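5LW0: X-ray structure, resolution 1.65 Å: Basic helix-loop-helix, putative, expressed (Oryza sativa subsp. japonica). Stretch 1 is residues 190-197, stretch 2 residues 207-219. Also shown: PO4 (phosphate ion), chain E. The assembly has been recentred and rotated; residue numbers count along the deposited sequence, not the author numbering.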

ATOM      1  N   HIS A 190       7.033   0.523  -2.886  1.00 13.33           N
ATOM      2  CA  HIS A 190       7.428   0.549  -1.508  1.00 13.12           C
ATOM      3  C   HIS A 190       7.031   1.908  -0.925  1.00 11.59           C
ATOM      4  O   HIS A 190       7.412   2.926  -1.467  1.00 13.05           O
ATOM      5  CB  HIS A 190       8.923   0.411  -1.382  1.00 14.87           C
ATOM      6  CG  HIS A 190       9.477  -0.860  -1.949  1.00 16.82           C
ATOM      7  ND1 HIS A 190       9.190  -2.099  -1.421  1.00 18.28           N
ATOM      8  CD2 HIS A 190      10.376  -1.070  -2.924  1.00 18.20           C
ATOM      9  CE1 HIS A 190       9.891  -3.025  -2.064  1.00 19.78           C
ATOM     10  NE2 HIS A 190      10.598  -2.430  -3.002  1.00 19.65           N
ATOM     11  N   VAL A 191       6.397   1.907   0.246  1.00 12.20           N
ATOM     12  CA  VAL A 191       5.941   3.120   0.924  1.00 13.63           C
ATOM     13  C   VAL A 191       6.469   3.106   2.351  1.00 14.18           C
ATOM     14  O   VAL A 191       6.397   2.039   3.013  1.00 14.48           O
ATOM     15  CB  VAL A 191       4.419   3.128   1.033  1.00 14.31           C
ATOM     16  CG1 VAL A 191       4.000   4.450   1.597  1.00 15.52           C
ATOM     17  CG2 VAL A 191       3.777   2.869  -0.306  1.00 16.39           C
ATOM     18  N   LEU A 192       6.997   4.208   2.828  1.00 12.36           N
ATOM     19  CA  LEU A 192       7.451   4.283   4.238  1.00 13.17           C
ATOM     20  C   LEU A 192       6.493   5.206   4.977  1.00 13.02           C
ATOM     21  O   LEU A 192       6.462   6.429   4.732  1.00 12.76           O
ATOM     22  CB  LEU A 192       8.869   4.799   4.347  1.00 14.60           C
ATOM     23  CG  LEU A 192       9.404   4.827   5.805  1.00 16.25           C
ATOM     24  CD1 LEU A 192       9.444   3.447   6.390  1.00 16.93           C
ATOM     25  CD2 LEU A 192      10.760   5.483   5.825  1.00 16.58           C
ATOM     26  N   GLY A 193       5.744   4.650   5.926  1.00 14.41           N
ATOM     27  CA  GLY A 193       4.875   5.465   6.706  1.00 14.73           C
ATOM     28  C   GLY A 193       5.563   5.995   7.969  1.00 16.94           C
ATOM     29  O   GLY A 193       6.652   5.576   8.249  1.00 16.52           O
ATOM     30  N   PRO A 194       4.862   6.833   8.737  1.00 16.60           N
ATOM     31  CA  PRO A 194       5.379   7.270  10.056  1.00 17.18           C
ATOM     32  C   PRO A 194       5.419   6.172  11.019  1.00 18.65           C
ATOM     33  O   PRO A 194       4.541   5.227  11.017  1.00 19.72           O
ATOM     34  CB  PRO A 194       4.364   8.330  10.480  1.00 16.85           C
ATOM     35  CG  PRO A 194       3.110   7.953   9.808  1.00 16.09           C
ATOM     36  CD  PRO A 194       3.535   7.386   8.474  1.00 17.61           C
ATOM     37  N   ASN A 195       6.386   6.227  11.928  1.00 18.80           N
ATOM     38  CA  ASN A 195       6.497   5.201  12.922  1.00 19.51           C
ATOM     39  C   ASN A 195       6.162   5.778  14.329  1.00 20.37           C
ATOM     40  O   ASN A 195       6.687   6.804  14.715  1.00 22.15           O
ATOM     41  CB  ASN A 195       7.887   4.602  12.931  1.00 24.79           C
ATOM     42  CG  ASN A 195       8.117   3.742  14.117  1.00 24.77           C
ATOM     43  OD1 ASN A 195       7.326   2.883  14.447  1.00 23.61           O
ATOM     44  ND2 ASN A 195       9.235   3.998  14.826  1.00 30.38           N
ATOM     45  N   MET A 196       5.188   5.140  14.973  1.00 21.37           N
ATOM     46  CA  MET A 196       4.832   5.417  16.391  1.00 23.16           C
ATOM     47  C   MET A 196       5.364   4.412  17.391  1.00 26.41           C
ATOM     48  O   MET A 196       5.085   4.535  18.579  1.00 29.22           O
ATOM     49  CB  MET A 196       3.334   5.408  16.537  1.00 24.74           C
ATOM     50  CG  MET A 196       2.658   6.559  15.958  1.00 26.92           C
ATOM     51  SD  MET A 196       3.270   8.226  16.469  1.00 34.83           S
ATOM     52  CE  MET A 196       3.398   8.518  14.694  1.00 25.00           C
ATOM     53  N   ASN A 197       6.025   3.364  16.920  1.00 26.61           N
ATOM     54  CA  ASN A 197       6.547   2.272  17.752  1.00 29.69           C
ATOM     55  C   ASN A 197       7.988   2.638  18.270  1.00 32.60           C
ATOM     56  O   ASN A 197       8.910   2.909  17.471  1.00 31.45           O
ATOM     57  CB  ASN A 197       6.622   1.001  16.920  1.00 29.56           C
ATOM     58  CG  ASN A 197       6.985  -0.208  17.729  1.00 30.96           C
ATOM     59  OD1 ASN A 197       7.492  -0.090  18.839  1.00 38.06           O
ATOM     60  ND2 ASN A 197       6.763  -1.370  17.174  1.00 30.59           N
TER
HETATM   61  P   PO4 E 303      -7.655  14.473   8.006  1.00 49.76           P
HETATM   62  O1  PO4 E 303      -8.627  14.118   9.134  1.00 50.92           O
HETATM   63  O2  PO4 E 303      -7.963  15.854   7.429  1.00 47.05           O
HETATM   64  O3  PO4 E 303      -6.218  14.512   8.551  1.00 42.20           O
HETATM   65  O4  PO4 E 303      -7.814  13.425   6.871  1.00 44.64           O
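Stretch 2, residues 207-219: DYTKGSKILHEAY

The most unusual feature of this contact is a methionine sulfur held over a tyrosine face beside a glycine that leaves room for it. Met196 SD lies 4.2 Å from the centroid of the Tyr208 ring, 21° off the ring normal, while Met196 CE comes 4.1 Å from Gly211 CA. A CB on Gly211 would sit 3.0 Å from Met196 CE, a clash, so the bare backbone is what admits the methyl. Met196 CG also approaches Tyr208 OH at 3.4 Å.

Stretch 2 is an α-helix from Tyr208 through Tyr219, with regular i to i+4 backbone bonds, and it continues beyond. Asp207 caps its start: Asp207 OD1 accepts from Lys210 N at 2.9 Å. Stretch 1 begins as extended strand and goes on as loop, with Pro194 at phi/psi -68/149. The two stretches, parts of one chain, run in opposite senses: Val191 meets Ala218, Pro194 meets Gly211, Ile214 and Leu215, and Met196 meets Tyr208. The backbones come nearest where Gly193 CA lies 5.6 Å from Leu215 CA and Pro194 CA lies 5.7 Å from Gly211 CA.

Pro194 is the central piece, its ring set against Gly211, Ile214 and Leu215, residues brought together by a turn of the helix. Its CG lies 3.4 Å from Gly211 O, a carbonyl already engaged by Leu215 N within the helix; its CD packs 3.8 Å from Ile214 CG2, and its CG 3.8 Å from Leu215 CB. Toward the later helix, Ala218 offers a small methyl: its CB is 3.8 Å from Val191 CG1 and 3.9 Å from Leu192 O.

No hydrogen bond crosses between the stretches, so apolar packing and the sulfur-aromatic contact carry the interface. Some polar groups bond within their own stretch: the Asn195 side chain holds the Asn197 backbone, with Asn197 N donating to Asn195 OD1 at 2.8 Å. His216 NE2 donates instead to phosphate O3 at 2.7 Å, clear of stretch 1.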

ATOM      1  N   ASP A 207       3.724  12.386  18.522  1.00 28.66           N
ATOM      2  CA  ASP A 207       3.497  13.630  17.803  1.00 23.23           C
ATOM      3  C   ASP A 207       2.625  13.288  16.606  1.00 23.13           C
ATOM      4  O   ASP A 207       3.128  12.990  15.534  1.00 22.52           O
ATOM      5  CB  ASP A 207       4.811  14.305  17.348  1.00 24.19           C
ATOM      6  CG  ASP A 207       4.572  15.655  16.621  1.00 27.10           C
ATOM      7  OD1 ASP A 207       3.407  16.012  16.243  1.00 27.62           O
ATOM      8  OD2 ASP A 207       5.571  16.386  16.411  1.00 33.30           O
ATOM      9  N   TYR A 208       1.320  13.252  16.828  1.00 22.00           N
ATOM     10  CA  TYR A 208       0.356  12.945  15.750  1.00 22.33           C
ATOM     11  C   TYR A 208       0.076  14.077  14.795  1.00 22.21           C
ATOM     12  O   TYR A 208      -0.462  13.850  13.716  1.00 24.85           O
ATOM     13  CB  TYR A 208      -0.969  12.343  16.362  1.00 21.02           C
ATOM     14  CG  TYR A 208      -0.868  10.835  16.566  1.00 20.55           C
ATOM     15  CD1 TYR A 208      -1.066   9.943  15.474  1.00 18.46           C
ATOM     16  CD2 TYR A 208      -0.597  10.282  17.771  1.00 18.77           C
ATOM     17  CE1 TYR A 208      -0.975   8.620  15.619  1.00 19.23           C
ATOM     18  CE2 TYR A 208      -0.494   8.896  17.942  1.00 18.43           C
ATOM     19  CZ  TYR A 208      -0.694   8.043  16.820  1.00 17.84           C
ATOM     20  OH  TYR A 208      -0.581   6.678  16.904  1.00 18.28           O
ATOM     21  N   THR A 209       0.469  15.313  15.129  1.00 21.93           N
ATOM     22  CA  THR A 209       0.418  16.381  14.183  1.00 23.39           C
ATOM     23  C   THR A 209       1.380  16.033  13.068  1.00 26.07           C
ATOM     24  O   THR A 209       0.980  15.976  11.885  1.00 24.85           O
ATOM     25  CB  THR A 209       0.820  17.733  14.813  1.00 28.56           C
ATOM     26  OG1 THR A 209      -0.091  18.046  15.857  1.00 32.81           O
ATOM     27  CG2 THR A 209       0.775  18.799  13.788  1.00 30.92           C
ATOM     28  N   LYS A 210       2.615  15.711  13.433  1.00 22.17           N
ATOM     29  CA  LYS A 210       3.603  15.361  12.447  1.00 23.13           C
ATOM     30  C   LYS A 210       3.229  13.984  11.831  1.00 20.34           C
ATOM     31  O   LYS A 210       3.347  13.771  10.637  1.00 18.85           O
ATOM     32  CB  LYS A 210       4.961  15.293  13.077  1.00 26.29           C
ATOM     33  CG  LYS A 210       6.103  15.334  12.117  1.00 36.88           C
ATOM     34  CD  LYS A 210       7.419  15.677  12.845  1.00 45.74           C
ATOM     35  CE  LYS A 210       8.624  15.524  11.921  1.00 59.08           C
ATOM     36  NZ  LYS A 210       8.374  16.134  10.573  1.00 63.72           N
ATOM     37  N   GLY A 211       2.862  13.048  12.684  1.00 16.32           N
ATOM     38  CA  GLY A 211       2.495  11.711  12.257  1.00 16.13           C
ATOM     39  C   GLY A 211       1.402  11.685  11.214  1.00 16.49           C
ATOM     40  O   GLY A 211       1.531  10.978  10.163  1.00 16.67           O
ATOM     41  N   SER A 212       0.343  12.424  11.434  1.00 16.04           N
ATOM     42  CA  SER A 212      -0.775  12.510  10.500  1.00 17.47           C
ATOM     43  C   SER A 212      -0.369  13.131   9.201  1.00 17.59           C
ATOM     44  O   SER A 212      -0.748  12.630   8.129  1.00 19.04           O
ATOM     45  CB  SER A 212      -1.929  13.318  11.091  1.00 19.99           C
ATOM     46  OG  SER A 212      -2.423  12.672  12.237  1.00 21.69           O
ATOM     47  N   LYS A 213       0.447  14.209   9.260  1.00 17.88           N
ATOM     48  CA  LYS A 213       0.985  14.808   8.023  1.00 18.45           C
ATOM     49  C   LYS A 213       1.790  13.777   7.238  1.00 16.11           C
ATOM     50  O   LYS A 213       1.620  13.661   6.012  1.00 16.53           O
ATOM     51  CB  LYS A 213       1.840  16.036   8.376  1.00 19.97           C
ATOM     52  CG  LYS A 213       2.539  16.709   7.197  1.00 23.91           C
ATOM     53  CD  LYS A 213       3.419  17.854   7.753  1.00 29.95           C
ATOM     54  CE  LYS A 213       4.486  18.277   6.806  1.00 38.18           C
ATOM     55  NZ  LYS A 213       3.951  19.219   5.823  1.00 37.17           N
ATOM     56  N   ILE A 214       2.657  13.039   7.910  1.00 15.14           N
ATOM     57  CA  ILE A 214       3.543  12.104   7.212  1.00 15.92           C
ATOM     58  C   ILE A 214       2.728  10.933   6.625  1.00 15.64           C
ATOM     59  O   ILE A 214       3.015  10.458   5.534  1.00 14.46           O
ATOM     60  CB  ILE A 214       4.649  11.613   8.136  1.00 17.21           C
ATOM     61  CG1 ILE A 214       5.578  12.792   8.503  1.00 19.80           C
ATOM     62  CG2 ILE A 214       5.460  10.519   7.496  1.00 16.80           C
ATOM     63  CD1 ILE A 214       6.665  12.415   9.450  1.00 26.97           C
ATOM     64  N   LEU A 215       1.701  10.465   7.338  1.00 15.17           N
ATOM     65  CA  LEU A 215       0.888   9.360   6.770  1.00 14.95           C
ATOM     66  C   LEU A 215       0.093   9.867   5.563  1.00 15.66           C
ATOM     67  O   LEU A 215       0.004   9.160   4.550  1.00 15.99           O
ATOM     68  CB  LEU A 215      -0.024   8.765   7.826  1.00 15.08           C
ATOM     69  CG  LEU A 215      -0.811   7.513   7.375  1.00 14.67           C
ATOM     70  CD1 LEU A 215       0.094   6.400   7.067  1.00 14.12           C
ATOM     71  CD2 LEU A 215      -1.810   7.119   8.421  1.00 16.27           C
ATOM     72  N   HIS A 216      -0.473  11.088   5.638  1.00 15.41           N
ATOM     73  CA  HIS A 216      -1.118  11.741   4.463  1.00 16.49           C
ATOM     74  C   HIS A 216      -0.141  11.744   3.303  1.00 15.21           C
ATOM     75  O   HIS A 216      -0.485  11.376   2.178  1.00 16.92           O
ATOM     76  CB  HIS A 216      -1.518  13.197   4.771  1.00 19.34           C
ATOM     77  CG  HIS A 216      -2.919  13.370   5.256  1.00 24.06           C
ATOM     78  ND1 HIS A 216      -4.000  13.269   4.416  1.00 27.11           N
ATOM     79  CD2 HIS A 216      -3.418  13.755   6.481  1.00 25.11           C
ATOM     80  CE1 HIS A 216      -5.116  13.488   5.113  1.00 31.61           C
ATOM     81  NE2 HIS A 216      -4.788  13.776   6.367  1.00 27.76           N
ATOM     82  N   GLU A 217       1.077  12.236   3.560  1.00 13.77           N
ATOM     83  CA  GLU A 217       2.120  12.301   2.515  1.00 13.50           C
ATOM     84  C   GLU A 217       2.461  10.921   1.927  1.00 13.25           C
ATOM     85  O   GLU A 217       2.664  10.824   0.729  1.00 13.70           O
ATOM     86  CB  GLU A 217       3.412  12.976   3.067  1.00 15.86           C
ATOM     87  CG  GLU A 217       3.265  14.454   3.299  1.00 19.25           C
ATOM     88  CD  GLU A 217       4.497  15.076   4.005  1.00 25.50           C
ATOM     89  OE1 GLU A 217       5.143  14.393   4.821  1.00 30.87           O
ATOM     90  OE2 GLU A 217       4.753  16.277   3.803  1.00 32.59           O
ATOM     91  N   ALA A 218       2.541   9.901   2.769  1.00 12.86           N
ATOM     92  CA  ALA A 218       2.832   8.525   2.314  1.00 12.57           C
ATOM     93  C   ALA A 218       1.760   8.060   1.359  1.00 12.64           C
ATOM     94  O   ALA A 218       2.051   7.550   0.264  1.00 12.54           O
ATOM     95  CB  ALA A 218       2.927   7.555   3.492  1.00 13.84           C
ATOM     96  N   TYR A 219       0.504   8.267   1.719  1.00 12.18           N
ATOM     97  CA  TYR A 219      -0.587   7.812   0.816  1.00 12.92           C
ATOM     98  C   TYR A 219      -0.619   8.614  -0.477  1.00 13.10           C
ATOM     99  O   TYR A 219      -0.736   8.020  -1.596  1.00 12.07           O
ATOM    100  CB  TYR A 219      -1.943   7.876   1.478  1.00 13.73           C
ATOM    101  CG  TYR A 219      -2.229   6.693   2.345  1.00 12.87           C
ATOM    102  CD1 TYR A 219      -2.343   5.413   1.797  1.00 14.83           C
ATOM    103  CD2 TYR A 219      -2.302   6.801   3.715  1.00 13.41           C
ATOM    104  CE1 TYR A 219      -2.594   4.314   2.586  1.00 13.81           C
ATOM    105  CE2 TYR A 219      -2.517   5.692   4.527  1.00 14.16           C
ATOM    106  CZ  TYR A 219      -2.688   4.432   3.970  1.00 14.28           C
ATOM    107  OH  TYR A 219      -2.827   3.300   4.709  1.00 15.03           O
TER